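Local coordinates for muramidase (Sodiomyces alcalophilus, PDB 6ZM8), which probably hydrolyses peptidoglycan, cutting its glycan strands as a fungal lysozyme-type muramidase of glycoside hydrolase family 25, at residues Ala62-Ser67 with Thr104-Ser109; Ala93-Tyr98 with Val133-Thr138; Gln72-Ala77 with His125-Arg130. All coordinates share one frame; numbering follows the deposited sequence.

In the fold
The three contacts sample one flank of the TIM-type barrel of a family 25 glycoside hydrolase at three levels. Interaction 2 pairs two barrel strands, its centre about 7 Å from the centre of the chain. Interaction 3 packs the helices outside them, and interaction 1 joins the loops that follow strands 55-61 and 93-95. Their centres lie about 13 Å (1 to 2), about 16 Å (2 to 3) and about 19 Å (1 to 3) apart. Along the chain the first segments come in the order 62-67, 72-77, 93-98, and the second segments follow as 104-109, 125-130, 133-138. Successive beta-alpha units thus meet at loop, helix and strand, with Glu97 and Gln72 hydrogen-bonded to residues of interaction 1.

Interaction 1. Residues Ala62-Ser67 with Thr104-Ser109; sequences AQPAAS and TCYGLS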
ATOM      1  N   ALA A  62       0.788  -4.814   8.098  1.00  5.17           N
ATOM      2  CA  ALA A  62       0.999  -4.434   9.481  1.00  5.33           C
ATOM      3  C   ALA A  62       0.540  -5.535  10.454  1.00  5.50           C
ATOM      4  O   ALA A  62      -0.531  -6.112  10.292  1.00  6.03           O
ATOM      5  CB  ALA A  62       0.203  -3.193   9.796  1.00  5.74           C
ATOM      6  N   GLN A  63       1.343  -5.696  11.509  1.00  6.01           N
ATOM      7  CA  GLN A  63       0.993  -6.569  12.641  1.00  6.28           C
ATOM      8  C   GLN A  63       1.160  -5.754  13.917  1.00  6.50           C
ATOM      9  O   GLN A  63       2.207  -5.837  14.578  1.00  7.20           O
ATOM     10  CB  GLN A  63       1.850  -7.840  12.629  1.00  7.23           C
ATOM     11  CG  GLN A  63       1.428  -8.801  11.529  1.00  7.81           C
ATOM     12  CD  GLN A  63       0.117  -9.527  11.806  1.00  8.14           C
ATOM     13  OE1 GLN A  63      -0.492  -9.344  12.864  1.00  9.04           O
ATOM     14  NE2 GLN A  63      -0.303 -10.350  10.847  1.00 10.13           N
ATOM     15  N   PRO A  64       0.190  -4.913  14.268  1.00  6.21           N
ATOM     16  CA  PRO A  64       0.431  -3.905  15.311  1.00  6.79           C
ATOM     17  C   PRO A  64       0.648  -4.440  16.714  1.00  7.54           C
ATOM     18  O   PRO A  64       1.170  -3.677  17.546  1.00  9.59           O
ATOM     19  CB  PRO A  64      -0.783  -2.978  15.257  1.00  7.30           C
ATOM     20  CG  PRO A  64      -1.207  -3.087  13.791  1.00  6.77           C
ATOM     21  CD  PRO A  64      -1.029  -4.563  13.486  1.00  5.95           C
ATOM     22  N   ALA A  65       0.241  -5.673  17.002  1.00  8.25           N
ATOM     23  CA  ALA A  65       0.478  -6.244  18.320  1.00 10.09           C
ATOM     24  C   ALA A  65       1.843  -6.930  18.427  1.00 10.51           C
ATOM     25  O   ALA A  65       2.238  -7.242  19.545  1.00 14.79           O
ATOM     26  CB  ALA A  65      -0.638  -7.181  18.735  1.00 11.21           C
ATOM     27  N   ALA A  66       2.512  -7.164  17.318  1.00  9.50           N
ATOM     28  CA  ALA A  66       3.709  -8.029  17.310  1.00 10.88           C
ATOM     29  C   ALA A  66       4.981  -7.275  17.625  1.00 10.33           C
ATOM     30  O   ALA A  66       5.933  -7.863  18.158  1.00 13.02           O
ATOM     31  CB  ALA A  66       3.857  -8.674  15.950  1.00 11.78           C
ATOM     32  N   SER A  67       5.047  -5.996  17.310  0.50  8.68           N
ATOM     33  CA  SER A  67       6.275  -5.210  17.454  0.50  8.16           C
ATOM     34  C   SER A  67       5.902  -3.782  17.146  0.50  8.36           C
ATOM     35  O   SER A  67       4.763  -3.546  16.682  0.50  8.65           O
ATOM     36  CB  SER A  67       7.376  -5.735  16.523  0.50  8.79           C
ATOM     37  OG  SER A  67       6.877  -5.944  15.199  0.50  8.24           O
ATOM     38  N   THR A 104     -10.195  -7.890  15.304  1.00  8.10           N
ATOM     39  CA  THR A 104      -9.911  -7.012  14.189  1.00  6.89           C
ATOM     40  C   THR A 104      -8.919  -5.877  14.498  1.00  6.02           C
ATOM     41  O   THR A 104      -8.118  -5.574  13.637  1.00  6.14           O
ATOM     42  CB  THR A 104     -11.217  -6.514  13.564  1.00  7.14           C
ATOM     43  OG1 THR A 104     -10.889  -5.782  12.377  1.00  9.47           O
ATOM     44  CG2 THR A 104     -12.056  -5.680  14.448  1.00  8.03           C
ATOM     45  N   CYS A 105      -8.999  -5.287  15.683  1.00  6.11           N
ATOM     46  CA  CYS A 105      -8.124  -4.160  16.063  1.00  5.94           C
ATOM     47  C   CYS A 105      -6.859  -4.605  16.822  1.00  5.85           C
ATOM     48  O   CYS A 105      -6.147  -3.758  17.353  1.00  6.32           O
ATOM     49  CB  CYS A 105      -8.862  -3.096  16.842  1.00  6.54           C
ATOM     50  SG  CYS A 105     -10.327  -2.403  15.995  1.00  6.92           S
ATOM     51  N   TYR A 106      -6.583  -5.921  16.830  1.00  5.99           N
ATOM     52  CA  TYR A 106      -5.310  -6.472  17.322  1.00  6.28           C
ATOM     53  C   TYR A 106      -5.143  -6.294  18.843  1.00  6.60           C
ATOM     54  O   TYR A 106      -4.039  -6.465  19.343  1.00  7.83           O
ATOM     55  CB  TYR A 106      -4.080  -5.902  16.597  1.00  6.38           C
ATOM     56  CG  TYR A 106      -4.068  -6.136  15.107  1.00  5.97           C
ATOM     57  CD1 TYR A 106      -4.698  -5.243  14.235  1.00  5.95           C
ATOM     58  CD2 TYR A 106      -3.394  -7.206  14.541  1.00  6.21           C
ATOM     59  CE1 TYR A 106      -4.658  -5.411  12.852  1.00  5.75           C
ATOM     60  CE2 TYR A 106      -3.334  -7.392  13.169  1.00  6.15           C
ATOM     61  CZ  TYR A 106      -3.975  -6.497  12.316  1.00  5.86           C
ATOM     62  OH  TYR A 106      -3.899  -6.732  10.974  1.00  6.18           O
ATOM     63  N   GLY A 107      -6.212  -5.956  19.553  1.00  6.80           N
ATOM     64  CA  GLY A 107      -6.121  -5.708  20.991  1.00  7.31           C
ATOM     65  C   GLY A 107      -5.628  -4.320  21.357  1.00  7.12           C
ATOM     66  O   GLY A 107      -5.497  -4.048  22.555  1.00  9.16           O
ATOM     67  N   LEU A 108      -5.353  -3.462  20.388  1.00  6.09           N
ATOM     68  CA  LEU A 108      -4.906  -2.107  20.708  1.00  6.20           C
ATOM     69  C   LEU A 108      -6.117  -1.201  20.915  1.00  5.86           C
ATOM     70  O   LEU A 108      -7.140  -1.337  20.251  1.00  6.72           O
ATOM     71  CB  LEU A 108      -4.032  -1.505  19.590  1.00  6.28           C
ATOM     72  CG  LEU A 108      -2.564  -1.931  19.568  1.00  6.51           C
ATOM     73  CD1 LEU A 108      -2.356  -3.389  19.180  1.00  7.71           C
ATOM     74  CD2 LEU A 108      -1.758  -1.029  18.630  1.00  7.13           C
ATOM     75  N   SER A 109      -5.984  -0.202  21.802  1.00  5.94           N
ATOM     76  CA  SER A 109      -6.944   0.880  21.839  1.00  5.84           C
ATOM     77  C   SER A 109      -6.803   1.726  20.558  1.00  5.61           C
ATOM     78  O   SER A 109      -5.840   1.614  19.821  1.00  5.90           O
ATOM     79  CB  SER A 109      -6.727   1.741  23.067  1.00  6.13           C
ATOM     80  OG  SER A 109      -5.423   2.288  23.008  1.00  6.63           O
TER
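Tyr106 and Pro64 form the centre of this loop-to-loop contact, and the tyrosine can be followed outward along its length. Its CB lies 4.2 Å from Ala65 CB, and chi1 of -59° sets CG beside the backbone N, from where the ring extends under Pro64 CD. That carbon stands 3.5 Å from the centroid of the Tyr106 ring and only 3° off its normal, a CH-pi contact in which all six ring carbons are almost equally distant from one CH2 group. At the ring edge Gln63 OE1 comes within 3.5 Å of Tyr106 CE2, the amide plane standing at 90° to the ring; the NE2 of this amide is hydrogen-bonded to Glu33. At the tip, Tyr106 OH is 3.5 Å from Ala62 O but takes its hydrogen bond with Glu97 O, which fixes the far end of the ring. Tyr106 and Gly107 form the corner of a type I' turn from Cys105 to Leu108, and this brings Leu108 back to the same partner, its CD2 4.0 Å from Pro64 CB. Ala65 CB closes the margin, 3.5 Å from Tyr106 O. The contact therefore ties the loop after strand 55-61 to the loop after strand 93-95, and helix 110-128 completes the packing through Met113, which touches both Pro64 and Tyr106, and Trp116, which touches Pro64 and Ala62.

Interaction 2. Residues Ala93-Tyr98 with Val133-Thr138; sequences ALDIEY and VIYTTT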
ATOM      1  N   ALA A  93       3.641   1.243   0.711  1.00  4.60           N
ATOM      2  CA  ALA A  93       2.321   1.305   1.318  1.00  4.57           C
ATOM      3  C   ALA A  93       2.259   0.461   2.582  1.00  4.35           C
ATOM      4  O   ALA A  93       2.744  -0.685   2.641  1.00  5.18           O
ATOM      5  CB  ALA A  93       1.249   0.818   0.351  1.00  5.00           C
ATOM      6  N   LEU A  94       1.610   1.039   3.605  1.00  4.59           N
ATOM      7  CA  LEU A  94       1.274   0.364   4.848  1.00  4.69           C
ATOM      8  C   LEU A  94      -0.134  -0.229   4.682  1.00  4.55           C
ATOM      9  O   LEU A  94      -1.110   0.522   4.595  1.00  5.01           O
ATOM     10  CB  LEU A  94       1.291   1.364   5.994  1.00  5.01           C
ATOM     11  CG  LEU A  94       0.866   0.787   7.345  1.00  5.49           C
ATOM     12  CD1 LEU A  94       1.833  -0.293   7.828  1.00  5.94           C
ATOM     13  CD2 LEU A  94       0.755   1.897   8.372  1.00  6.64           C
ATOM     14  N   ASP A  95      -0.222  -1.567   4.658  1.00  4.77           N
ATOM     15  CA  ASP A  95      -1.509  -2.273   4.581  1.00  4.75           C
ATOM     16  C   ASP A  95      -1.935  -2.539   6.022  1.00  4.73           C
ATOM     17  O   ASP A  95      -1.404  -3.453   6.692  1.00  5.25           O
ATOM     18  CB  ASP A  95      -1.294  -3.539   3.765  1.00  5.53           C
ATOM     19  CG  ASP A  95      -2.466  -4.471   3.702  1.00  6.25           C
ATOM     20  OD1 ASP A  95      -3.490  -4.178   4.351  1.00  6.88           O
ATOM     21  OD2 ASP A  95      -2.350  -5.500   3.007  1.00 10.01           O
ATOM     22  N   ILE A  96      -2.843  -1.692   6.501  1.00  4.58           N
ATOM     23  CA  ILE A  96      -3.269  -1.662   7.895  1.00  4.88           C
ATOM     24  C   ILE A  96      -4.787  -1.938   7.919  1.00  5.17           C
ATOM     25  O   ILE A  96      -5.601  -1.077   7.536  1.00  5.95           O
ATOM     26  CB  ILE A  96      -2.810  -0.370   8.605  1.00  5.51           C
ATOM     27  CG1 ILE A  96      -3.295  -0.300  10.042  1.00  6.52           C
ATOM     28  CG2 ILE A  96      -3.206   0.912   7.878  1.00  6.08           C
ATOM     29  CD1 ILE A  96      -2.755  -1.359  10.960  1.00  7.50           C
ATOM     30  N   GLU A  97      -5.131  -3.165   8.279  1.00  5.44           N
ATOM     31  CA  GLU A  97      -6.473  -3.670   8.083  0.70  5.92           C
ATOM     32  C   GLU A  97      -6.748  -4.793   9.095  1.00  5.57           C
ATOM     33  O   GLU A  97      -5.947  -5.094   9.968  1.00  6.16           O
ATOM     34  CB  GLU A  97      -6.644  -4.203   6.642  0.70  6.64           C
ATOM     35  CG  GLU A  97      -5.768  -5.413   6.368  0.70  6.99           C
ATOM     36  CD  GLU A  97      -6.091  -6.031   5.008  0.70  7.84           C
ATOM     37  OE1 GLU A  97      -7.003  -6.896   4.958  0.70 11.00           O
ATOM     38  OE2 GLU A  97      -5.433  -5.716   4.021  0.70  7.13           O
ATOM     39  N   TYR A  98      -7.893  -5.441   8.894  1.00  5.75           N
ATOM     40  CA  TYR A  98      -8.420  -6.463   9.814  1.00  5.75           C
ATOM     41  C   TYR A  98      -7.337  -7.478  10.179  1.00  6.25           C
ATOM     42  O   TYR A  98      -6.691  -8.100   9.328  1.00  6.95           O
ATOM     43  CB  TYR A  98      -9.576  -7.238   9.142  1.00  6.36           C
ATOM     44  CG  TYR A  98     -10.555  -6.347   8.408  1.00  5.83           C
ATOM     45  CD1 TYR A  98     -11.655  -5.780   9.048  1.00  5.98           C
ATOM     46  CD2 TYR A  98     -10.359  -6.046   7.065  1.00  6.33           C
ATOM     47  CE1 TYR A  98     -12.505  -4.918   8.368  1.00  6.13           C
ATOM     48  CE2 TYR A  98     -11.205  -5.214   6.383  1.00  6.43           C
ATOM     49  CZ  TYR A  98     -12.274  -4.642   7.027  1.00  6.28           C
ATOM     50  OH  TYR A  98     -13.075  -3.817   6.269  1.00  6.93           O
ATOM     51  N   VAL A 133       2.115   5.480   1.568  1.00  4.57           N
ATOM     52  CA  VAL A 133       0.691   5.338   1.315  1.00  4.55           C
ATOM     53  C   VAL A 133       0.070   4.509   2.441  1.00  4.52           C
ATOM     54  O   VAL A 133       0.728   3.605   2.981  1.00  5.36           O
ATOM     55  CB  VAL A 133       0.543   4.639  -0.057  1.00  4.76           C
ATOM     56  CG1 VAL A 133      -0.868   4.138  -0.338  1.00  5.61           C
ATOM     57  CG2 VAL A 133       0.993   5.586  -1.168  1.00  5.61           C
ATOM     58  N   ILE A 134      -1.176   4.818   2.802  1.00  4.54           N
ATOM     59  CA  ILE A 134      -1.929   3.988   3.742  1.00  4.54           C
ATOM     60  C   ILE A 134      -3.033   3.269   2.974  1.00  4.30           C
ATOM     61  O   ILE A 134      -3.895   3.926   2.370  1.00  4.80           O
ATOM     62  CB  ILE A 134      -2.501   4.822   4.891  1.00  5.01           C
ATOM     63  CG1 ILE A 134      -1.365   5.276   5.804  1.00  5.72           C
ATOM     64  CG2 ILE A 134      -3.572   4.035   5.671  1.00  5.68           C
ATOM     65  CD1 ILE A 134      -1.779   6.259   6.886  1.00  6.47           C
ATOM     66  N   TYR A 135      -2.996   1.928   3.031  1.00  4.33           N
ATOM     67  CA  TYR A 135      -4.069   1.074   2.504  1.00  4.31           C
ATOM     68  C   TYR A 135      -4.930   0.636   3.684  1.00  4.38           C
ATOM     69  O   TYR A 135      -4.421   0.068   4.658  1.00  4.74           O
ATOM     70  CB  TYR A 135      -3.491  -0.148   1.803  1.00  4.70           C
ATOM     71  CG  TYR A 135      -4.544  -1.188   1.432  1.00  5.07           C
ATOM     72  CD1 TYR A 135      -4.953  -2.154   2.353  1.00  5.99           C
ATOM     73  CD2 TYR A 135      -5.116  -1.218   0.170  1.00  5.18           C
ATOM     74  CE1 TYR A 135      -5.889  -3.107   2.026  1.00  6.67           C
ATOM     75  CE2 TYR A 135      -6.038  -2.195  -0.193  1.00  5.33           C
ATOM     76  CZ  TYR A 135      -6.430  -3.157   0.747  1.00  5.91           C
ATOM     77  OH  TYR A 135      -7.307  -4.159   0.443  1.00  6.90           O
ATOM     78  N   THR A 136      -6.225   0.893   3.573  1.00  4.31           N
ATOM     79  CA  THR A 136      -7.153   0.482   4.621  1.00  4.46           C
ATOM     80  C   THR A 136      -8.570   0.456   4.034  1.00  4.44           C
ATOM     81  O   THR A 136      -8.780   0.654   2.837  1.00  4.87           O
ATOM     82  CB  THR A 136      -7.021   1.427   5.847  1.00  4.61           C
ATOM     83  OG1 THR A 136      -7.628   0.810   6.987  1.00  5.03           O
ATOM     84  CG2 THR A 136      -7.608   2.800   5.617  1.00  4.99           C
ATOM     85  N   THR A 137      -9.539   0.206   4.928  1.00  4.67           N
ATOM     86  CA  THR A 137     -10.943   0.352   4.615  1.00  4.72           C
ATOM     87  C   THR A 137     -11.545   1.363   5.573  1.00  4.76           C
ATOM     88  O   THR A 137     -11.084   1.539   6.702  1.00  5.06           O
ATOM     89  CB  THR A 137     -11.707  -0.973   4.706  1.00  4.99           C
ATOM     90  OG1 THR A 137     -11.758  -1.341   6.085  1.00  5.46           O
ATOM     91  CG2 THR A 137     -11.066  -2.054   3.858  1.00  5.69           C
ATOM     92  N   THR A 138     -12.632   2.027   5.139  1.00  5.00           N
ATOM     93  CA  THR A 138     -13.224   3.027   6.005  1.00  5.22           C
ATOM     94  C   THR A 138     -13.771   2.399   7.295  1.00  5.36           C
ATOM     95  O   THR A 138     -13.639   2.987   8.375  1.00  5.83           O
ATOM     96  CB  THR A 138     -14.286   3.831   5.253  1.00  6.00           C
ATOM     97  OG1 THR A 138     -13.588   4.436   4.182  1.00  6.78           O
ATOM     98  CG2 THR A 138     -14.960   4.857   6.130  1.00  7.12           C
TER
HETATM   99  O   HOH W   1      -6.329  -6.586   1.470  1.00 16.95           O
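A beta-alpha-beta crossover in the TIM-type barrel, running from strand 93-95 through helix 110-128 to strand 133-136, sets Ala93-Asp95 parallel to Val133-Tyr135. Leu94 spans Ile134 on the neighbouring strand: its N donates to Val133 O at 2.8 Å, and its O accepts from Tyr135 N. The third bond runs from Ile96 N to Tyr135 O. Ala93, Asp95, Val133 and Tyr135 share one face of the sheet, and on it Asp95 and Tyr135 lie side by side, with Asp95 OD1 3.2 Å from Tyr135 CD1 and the carboxylate turned 71° from the ring. Leu94 and Ile134 are on the other face, and just beyond the strand pairing Ile96 CG2 packs against Ile134 CG2 at 3.8 Å; Trp141 of helix 138-145 touches both isoleucines. Asp95 and Glu97 fit the Asp-X-Glu pattern found at the active site of family 25 enzymes, consistent with the strand ends lining that site. Glu97 has two conformers; in the one described, and so provisionally, OE2 and Tyr135 OH accept from the same water, and Tyr135 OH also bonds to Gln180. Past the last backbone bond a side chain carries the pairing on: chi1 of -163° puts Thr136 OG1 anti to its own N, from where it donates to Ile96 O at 2.8 Å, the C=O...OG1 angle being 172°.

Interaction 3. Residues Gln72-Ala77 with His125-Arg130; sequences QARYFA and HGITSR
Ile127 and Ala77 meet with no ring between the two segments. The Phe76 ring meets Tyr124 with the two planes at about 30°, His125 stacks on Trp131, and Arg74 offers Ile127 its aliphatic CG in place of its guanidinium. This is helix-to-helix packing on the outside of the TIM-type barrel, where helix 69-78 lies against the last turn of helix 110-128. Ile127 carries most of it with two branches: CG2 rests 3.9 Å from Ala77 CB, while CD1 reaches Arg74 CG at 3.8 Å, the two longer side chains crossing at about a right angle. Chi2 of 165° extends the isoleucine so that CD1 arrives over the start of the arginine chain. Deeper in the same interface, Ala73 packs on Phe120 and Thr123 of helix 110-128. Thr128 adds its CG2 methyl, 4.2 Å from Ala77 CB, and turns its hydroxyl to the helix end. Its OG1 accepts from Arg130 N at 3.0 Å, an ST turn, and is also hydrogen-bonded to Tyr124 O. An alanine here, in place of Thr128, would probably leave Arg130 N without this acceptor and Tyr124 O without its bond to the hydroxyl, and open a small gap beside Ala77 CB. The helix ends at Thr128, and Ser129, the first residue beyond it, has positive phi; its N still bonds His125 O, and its OG donates to Thr128 O at 2.7 Å, in the carbonyl plane on a lone pair.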
ATOM      1  N   GLN A  72       8.730  -2.327  12.311  1.00  6.21           N
ATOM      2  CA  GLN A  72       8.165  -2.820  11.050  1.00  5.97           C
ATOM      3  C   GLN A  72       8.522  -1.896   9.877  1.00  5.92           C
ATOM      4  O   GLN A  72       8.746  -2.402   8.772  1.00  6.07           O
ATOM      5  CB  GLN A  72       6.659  -3.043  11.200  1.00  5.81           C
ATOM      6  CG  GLN A  72       6.445  -4.349  11.968  1.00  6.33           C
ATOM      7  CD  GLN A  72       5.009  -4.744  12.218  1.00  6.09           C
ATOM      8  OE1 GLN A  72       4.160  -4.693  11.312  1.00  6.07           O
ATOM      9  NE2 GLN A  72       4.752  -5.181  13.428  1.00  7.04           N
ATOM     10  N   ALA A  73       8.593  -0.578  10.108  1.00  5.82           N
ATOM     11  CA  ALA A  73       9.031   0.300   9.032  1.00  5.92           C
ATOM     12  C   ALA A  73      10.475   0.005   8.635  1.00  6.01           C
ATOM     13  O   ALA A  73      10.802   0.013   7.442  1.00  6.35           O
ATOM     14  CB  ALA A  73       8.892   1.756   9.463  1.00  6.44           C
ATOM     15  N   ARG A  74      11.348  -0.243   9.617  1.00  6.36           N
ATOM     16  CA  ARG A  74      12.738  -0.591   9.301  1.00  6.92           C
ATOM     17  C   ARG A  74      12.792  -1.896   8.521  1.00  6.68           C
ATOM     18  O   ARG A  74      13.565  -2.025   7.550  1.00  7.54           O
ATOM     19  CB  ARG A  74      13.584  -0.736  10.579  1.00  7.98           C
ATOM     20  CG  ARG A  74      13.953   0.564  11.234  1.00  9.40           C
ATOM     21  CD  ARG A  74      14.915   0.396  12.418  1.00 11.12           C
ATOM     22  NE  ARG A  74      14.245  -0.083  13.626  1.00 15.05           N
ATOM     23  CZ  ARG A  74      13.634   0.700  14.578  1.00 14.14           C
ATOM     24  NH1 ARG A  74      13.577   2.004  14.332  1.00 17.36           N
ATOM     25  NH2 ARG A  74      13.025   0.171  15.601  1.00 19.54           N
ATOM     26  N   TYR A  75      12.050  -2.904   8.953  1.00  6.70           N
ATOM     27  CA  TYR A  75      12.065  -4.206   8.275  1.00  6.98           C
ATOM     28  C   TYR A  75      11.573  -4.057   6.833  1.00  6.71           C
ATOM     29  O   TYR A  75      12.173  -4.583   5.893  1.00  8.13           O
ATOM     30  CB  TYR A  75      11.203  -5.187   9.063  1.00  7.55           C
ATOM     31  CG  TYR A  75      11.240  -6.592   8.531  1.00  8.24           C
ATOM     32  CD1 TYR A  75      12.377  -7.351   8.602  1.00 12.12           C
ATOM     33  CD2 TYR A  75      10.120  -7.184   7.975  1.00  7.73           C
ATOM     34  CE1 TYR A  75      12.416  -8.678   8.157  1.00 14.45           C
ATOM     35  CE2 TYR A  75      10.128  -8.491   7.518  1.00  8.72           C
ATOM     36  CZ  TYR A  75      11.266  -9.245   7.633  1.00 12.79           C
ATOM     37  OH  TYR A  75      11.231 -10.548   7.225  1.00 18.15           O
ATOM     38  N   PHE A  76      10.462  -3.350   6.656  1.00  5.94           N
ATOM     39  CA  PHE A  76       9.917  -3.105   5.319  1.00  5.79           C
ATOM     40  C   PHE A  76      10.916  -2.361   4.435  1.00  6.04           C
ATOM     41  O   PHE A  76      11.194  -2.782   3.300  1.00  6.53           O
ATOM     42  CB  PHE A  76       8.622  -2.310   5.485  1.00  5.44           C
ATOM     43  CG  PHE A  76       7.991  -1.863   4.203  1.00  4.99           C
ATOM     44  CD1 PHE A  76       7.711  -2.749   3.157  1.00  5.17           C
ATOM     45  CD2 PHE A  76       7.573  -0.532   4.067  1.00  5.40           C
ATOM     46  CE1 PHE A  76       7.028  -2.313   2.031  1.00  5.06           C
ATOM     47  CE2 PHE A  76       6.880  -0.111   2.939  1.00  5.70           C
ATOM     48  CZ  PHE A  76       6.601  -1.005   1.920  1.00  5.54           C
ATOM     49  N   ALA A  77      11.465  -1.239   4.934  1.00  6.28           N
ATOM     50  CA  ALA A  77      12.358  -0.418   4.114  1.00  7.11           C
ATOM     51  C   ALA A  77      13.625  -1.171   3.718  1.00  8.15           C
ATOM     52  O   ALA A  77      14.216  -0.853   2.697  1.00 10.60           O
ATOM     53  CB  ALA A  77      12.688   0.868   4.818  1.00  8.06           C
ATOM     54  N   HIS A 125       9.382   7.531   6.759  1.00  5.45           N
ATOM     55  CA  HIS A 125       9.788   8.816   6.139  1.00  5.59           C
ATOM     56  C   HIS A 125      11.239   9.187   6.513  1.00  5.70           C
ATOM     57  O   HIS A 125      11.979   9.691   5.670  1.00  5.98           O
ATOM     58  CB  HIS A 125       8.788   9.882   6.574  1.00  6.47           C
ATOM     59  CG  HIS A 125       9.126  11.254   6.100  1.00  6.30           C
ATOM     60  ND1 HIS A 125       9.828  12.126   6.889  1.00  7.87           N
ATOM     61  CD2 HIS A 125       8.846  11.878   4.958  1.00  7.02           C
ATOM     62  CE1 HIS A 125       9.974  13.280   6.204  1.00  8.76           C
ATOM     63  NE2 HIS A 125       9.390  13.147   5.025  1.00  8.50           N
ATOM     64  N   GLY A 126      11.628   8.943   7.755  1.00  6.02           N
ATOM     65  CA  GLY A 126      12.995   9.222   8.150  1.00  6.66           C
ATOM     66  C   GLY A 126      14.007   8.369   7.414  1.00  6.42           C
ATOM     67  O   GLY A 126      15.140   8.797   7.170  1.00  7.33           O
ATOM     68  N   ILE A 127      13.631   7.130   7.087  1.00  6.38           N
ATOM     69  CA  ILE A 127      14.538   6.233   6.383  1.00  6.63           C
ATOM     70  C   ILE A 127      14.605   6.604   4.893  1.00  6.44           C
ATOM     71  O   ILE A 127      15.671   6.712   4.319  1.00  7.39           O
ATOM     72  CB  ILE A 127      14.133   4.756   6.559  1.00  7.12           C
ATOM     73  CG1 ILE A 127      14.260   4.348   8.025  1.00  8.91           C
ATOM     74  CG2 ILE A 127      14.975   3.865   5.679  1.00  8.04           C
ATOM     75  CD1 ILE A 127      13.576   3.059   8.361  1.00 10.86           C
ATOM     76  N   THR A 128      13.429   6.708   4.264  1.00  5.78           N
ATOM     77  CA  THR A 128      13.348   6.741   2.815  1.00  5.93           C
ATOM     78  C   THR A 128      13.228   8.134   2.212  1.00  5.71           C
ATOM     79  O   THR A 128      13.452   8.259   0.990  1.00  6.51           O
ATOM     80  CB  THR A 128      12.148   5.914   2.297  1.00  6.17           C
ATOM     81  OG1 THR A 128      10.928   6.597   2.610  1.00  5.87           O
ATOM     82  CG2 THR A 128      12.149   4.490   2.780  1.00  6.62           C
ATOM     83  N   SER A 129      12.797   9.112   2.999  1.00  5.52           N
ATOM     84  CA  SER A 129      12.390  10.457   2.596  1.00  5.78           C
ATOM     85  C   SER A 129      10.915  10.556   2.211  1.00  5.71           C
ATOM     86  O   SER A 129      10.455  11.682   1.946  1.00  6.71           O
ATOM     87  CB  SER A 129      13.245  11.081   1.476  1.00  6.32           C
ATOM     88  OG  SER A 129      12.827  10.707   0.176  1.00  6.85           O
ATOM     89  N   ARG A 130      10.191   9.442   2.162  1.00  5.45           N
ATOM     90  CA  ARG A 130       8.818   9.457   1.691  1.00  5.56           C
ATOM     91  C   ARG A 130       7.832   9.134   2.807  1.00  5.35           C
ATOM     92  O   ARG A 130       8.058   8.239   3.627  1.00  5.75           O
ATOM     93  CB  ARG A 130       8.602   8.382   0.614  1.00  6.12           C
ATOM     94  CG  ARG A 130       9.445   8.601  -0.650  1.00  7.20           C
ATOM     95  CD  ARG A 130       9.175   9.975  -1.278  1.00  8.21           C
ATOM     96  NE  ARG A 130       7.767  10.206  -1.556  1.00  8.28           N
ATOM     97  CZ  ARG A 130       7.127   9.873  -2.680  1.00  7.64           C
ATOM     98  NH1 ARG A 130       7.821   9.374  -3.717  1.00  7.77           N
ATOM     99  NH2 ARG A 130       5.821  10.100  -2.811  1.00  8.09           N
TER